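Long-range contact in reticulocyte-binding protein 2a (Plasmodium vivax, PDB 4Z8N), which probably binds a receptor on the red-cell surface through this erythrocyte-binding domain, helping the malaria parasite to invade reticulocytes: residues H227-V232 / F259-Y263. Residues are numbered along the deposited sequence.
Sequences HGKENV and FYATY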
ATOM      1  N   HIS A 227       6.606  -3.998 -10.973  1.00 44.03           N
ATOM      2  CA  HIS A 227       7.963  -4.449 -10.681  1.00 45.44           C
ATOM      3  C   HIS A 227       7.988  -5.922 -10.282  1.00 47.00           C
ATOM      4  O   HIS A 227       8.820  -6.694 -10.764  1.00 42.67           O
ATOM      5  CB  HIS A 227       8.578  -3.597  -9.570  1.00 47.33           C
ATOM      6  CG  HIS A 227       9.964  -4.015  -9.185  1.00 52.46           C
ATOM      7  ND1 HIS A 227      10.224  -4.796  -8.079  1.00 55.31           N
ATOM      8  CD2 HIS A 227      11.164  -3.755  -9.754  1.00 55.36           C
ATOM      9  CE1 HIS A 227      11.527  -5.002  -7.986  1.00 54.98           C
ATOM     10  NE2 HIS A 227      12.119  -4.381  -8.990  1.00 58.87           N
ATOM     11  N   GLY A 228       7.070  -6.306  -9.402  1.00 41.53           N
ATOM     12  CA  GLY A 228       7.001  -7.675  -8.929  1.00 39.48           C
ATOM     13  C   GLY A 228       6.611  -8.654 -10.019  1.00 42.17           C
ATOM     14  O   GLY A 228       7.243  -9.698 -10.179  1.00 43.33           O
ATOM     15  N   LYS A 229       5.569  -8.310 -10.772  1.00 36.86           N
ATOM     16  CA  LYS A 229       5.045  -9.189 -11.812  1.00 40.67           C
ATOM     17  C   LYS A 229       6.047  -9.432 -12.938  1.00 43.36           C
ATOM     18  O   LYS A 229       6.296 -10.577 -13.319  1.00 44.41           O
ATOM     19  CB  LYS A 229       3.747  -8.617 -12.388  1.00 39.46           C
ATOM     20  CG  LYS A 229       3.220  -9.393 -13.589  1.00 39.57           C
ATOM     21  CD  LYS A 229       1.800  -8.988 -13.953  1.00 39.97           C
ATOM     22  CE  LYS A 229       1.308  -9.774 -15.163  1.00 44.73           C
ATOM     23  NZ  LYS A 229      -0.166  -9.631 -15.354  1.00 43.24           N
ATOM     24  N   GLU A 230       6.618  -8.358 -13.470  1.00 44.29           N
ATOM     25  CA  GLU A 230       7.555  -8.470 -14.584  1.00 48.55           C
ATOM     26  C   GLU A 230       8.801  -9.264 -14.207  1.00 44.90           C
ATOM     27  O   GLU A 230       9.333 -10.014 -15.022  1.00 47.48           O
ATOM     28  CB  GLU A 230       7.954  -7.084 -15.092  1.00 58.26           C
ATOM     29  CG  GLU A 230       6.857  -6.374 -15.866  1.00 65.72           C
ATOM     30  CD  GLU A 230       7.286  -5.009 -16.362  1.00 71.51           C
ATOM     31  OE1 GLU A 230       8.390  -4.558 -15.990  1.00 73.90           O
ATOM     32  OE2 GLU A 230       6.519  -4.388 -17.127  1.00 73.80           O
ATOM     33  N   ASN A 231       9.264  -9.102 -12.972  1.00 45.62           N
ATOM     34  CA  ASN A 231      10.436  -9.842 -12.518  1.00 49.38           C
ATOM     35  C   ASN A 231      10.132 -11.326 -12.344  1.00 46.73           C
ATOM     36  O   ASN A 231      10.962 -12.174 -12.667  1.00 50.76           O
ATOM     37  CB  ASN A 231      10.975  -9.255 -11.213  1.00 47.46           C
ATOM     38  CG  ASN A 231      11.862  -8.049 -11.446  1.00 54.15           C
ATOM     39  OD1 ASN A 231      12.982  -8.177 -11.934  1.00 53.92           O
ATOM     40  ND2 ASN A 231      11.361  -6.868 -11.100  1.00 50.49           N
ATOM     41  N   VAL A 232       8.942 -11.634 -11.835  1.00 42.66           N
ATOM     42  CA  VAL A 232       8.495 -13.019 -11.731  1.00 41.79           C
ATOM     43  C   VAL A 232       8.455 -13.644 -13.118  1.00 44.41           C
ATOM     44  O   VAL A 232       8.964 -14.745 -13.330  1.00 46.10           O
ATOM     45  CB  VAL A 232       7.103 -13.132 -11.068  1.00 37.16           C
ATOM     46  CG1 VAL A 232       6.489 -14.498 -11.335  1.00 41.90           C
ATOM     47  CG2 VAL A 232       7.200 -12.878  -9.572  1.00 34.05           C
ATOM     48  N   PHE A 259      10.026 -11.065  -4.913  1.00 40.03           N
ATOM     49  CA  PHE A 259       9.296 -10.501  -6.045  1.00 40.91           C
ATOM     50  C   PHE A 259       7.789 -10.691  -5.889  1.00 41.14           C
ATOM     51  O   PHE A 259       7.006  -9.776  -6.158  1.00 34.87           O
ATOM     52  CB  PHE A 259       9.771 -11.132  -7.358  1.00 47.35           C
ATOM     53  CG  PHE A 259      11.098 -10.613  -7.835  1.00 49.67           C
ATOM     54  CD1 PHE A 259      11.453  -9.289  -7.631  1.00 53.54           C
ATOM     55  CD2 PHE A 259      11.991 -11.447  -8.487  1.00 50.71           C
ATOM     56  CE1 PHE A 259      12.673  -8.808  -8.069  1.00 55.72           C
ATOM     57  CE2 PHE A 259      13.213 -10.972  -8.925  1.00 52.16           C
ATOM     58  CZ  PHE A 259      13.554  -9.653  -8.717  1.00 55.21           C
ATOM     59  N   TYR A 260       7.376 -11.876  -5.449  1.00 42.33           N
ATOM     60  CA  TYR A 260       5.952 -12.145  -5.285  1.00 40.09           C
ATOM     61  C   TYR A 260       5.383 -11.420  -4.067  1.00 35.95           C
ATOM     62  O   TYR A 260       4.260 -10.919  -4.108  1.00 31.93           O
ATOM     63  CB  TYR A 260       5.679 -13.645  -5.169  1.00 38.62           C
ATOM     64  CG  TYR A 260       4.222 -13.946  -4.894  1.00 42.19           C
ATOM     65  CD1 TYR A 260       3.251 -13.711  -5.861  1.00 42.83           C
ATOM     66  CD2 TYR A 260       3.813 -14.443  -3.662  1.00 39.21           C
ATOM     67  CE1 TYR A 260       1.915 -13.971  -5.613  1.00 42.29           C
ATOM     68  CE2 TYR A 260       2.480 -14.711  -3.404  1.00 42.94           C
ATOM     69  CZ  TYR A 260       1.536 -14.471  -4.384  1.00 45.76           C
ATOM     70  OH  TYR A 260       0.209 -14.731  -4.134  1.00 51.85           O
ATOM     71  N   ALA A 261       6.159 -11.366  -2.989  1.00 33.82           N
ATOM     72  CA  ALA A 261       5.725 -10.674  -1.777  1.00 40.27           C
ATOM     73  C   ALA A 261       5.493  -9.193  -2.056  1.00 36.57           C
ATOM     74  O   ALA A 261       4.544  -8.599  -1.547  1.00 35.83           O
ATOM     75  CB  ALA A 261       6.744 -10.850  -0.665  1.00 42.10           C
ATOM     76  N   THR A 262       6.364  -8.611  -2.875  1.00 35.15           N
ATOM     77  CA  THR A 262       6.235  -7.218  -3.293  1.00 37.68           C
ATOM     78  C   THR A 262       4.965  -7.015  -4.114  1.00 38.78           C
ATOM     79  O   THR A 262       4.220  -6.057  -3.904  1.00 41.84           O
ATOM     80  CB  THR A 262       7.457  -6.768  -4.115  1.00 36.00           C
ATOM     81  OG1 THR A 262       8.628  -6.828  -3.292  1.00 37.56           O
ATOM     82  CG2 THR A 262       7.277  -5.344  -4.627  1.00 35.89           C
ATOM     83  N   TYR A 263       4.732  -7.929  -5.050  1.00 35.62           N
ATOM     84  CA  TYR A 263       3.532  -7.912  -5.874  1.00 34.23           C
ATOM     85  C   TYR A 263       2.273  -8.039  -5.019  1.00 35.88           C
ATOM     86  O   TYR A 263       1.334  -7.253  -5.156  1.00 34.12           O
ATOM     87  CB  TYR A 263       3.594  -9.041  -6.909  1.00 31.67           C
ATOM     88  CG  TYR A 263       2.298  -9.303  -7.642  1.00 33.54           C
ATOM     89  CD1 TYR A 263       1.948  -8.558  -8.760  1.00 34.29           C
ATOM     90  CD2 TYR A 263       1.431 -10.306  -7.225  1.00 35.62           C
ATOM     91  CE1 TYR A 263       0.765  -8.799  -9.436  1.00 35.76           C
ATOM     92  CE2 TYR A 263       0.250 -10.553  -7.893  1.00 33.63           C
ATOM     93  CZ  TYR A 263      -0.078  -9.797  -8.996  1.00 35.71           C
ATOM     94  OH  TYR A 263      -1.253 -10.043  -9.663  1.00 43.25           O
TER
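Phe259 has the largest area covered by the opposing segment of any residue in 259-263, 104 Å², and its position is that of a knob in a hole: its side chain sits among His227, Gly228, Asn231 and Val232. Asn231 CB lies 3.4 Å from the centroid of the Phe259 ring and 1° off its normal, a CH-pi contact over the face. The amide is held there by its own helix, since Asn231 ND2 donates to His227 O at 2.6 Å. His227 CE1 meets the edge of the same ring, 4.0 Å from Phe259 CE1, and Val232 CG2 packs on Phe259 CB at 3.8 Å. Next along, Tyr260 brings only its backbone near, with Tyr260 N 4.2 Å from Val232 CG2, while its ring leads away to stack on Tyr158. Tyr263 closes the contact. Its CA is 4.6 Å from Gly228 CA, and an ideal CB on Gly228 would clash, lying 2.9 Å from Tyr263 CB and 2.8 Å from Phe259 O; the missing side chain is thus consistent with the close approach of the axes of the two segments, 7.8 Å. Lys229 CB touches Tyr263 CD1 at 4.0 Å, its amine continuing to Val162 O. The segment axes stand at 149°, roughly antiparallel, where helix 199-237 passes helix 246-297 within the Rh5-type coiled-coil domain; helix 149-162 packs against Val232 and Tyr263, and helix 26-37 against Tyr260 and Ala261.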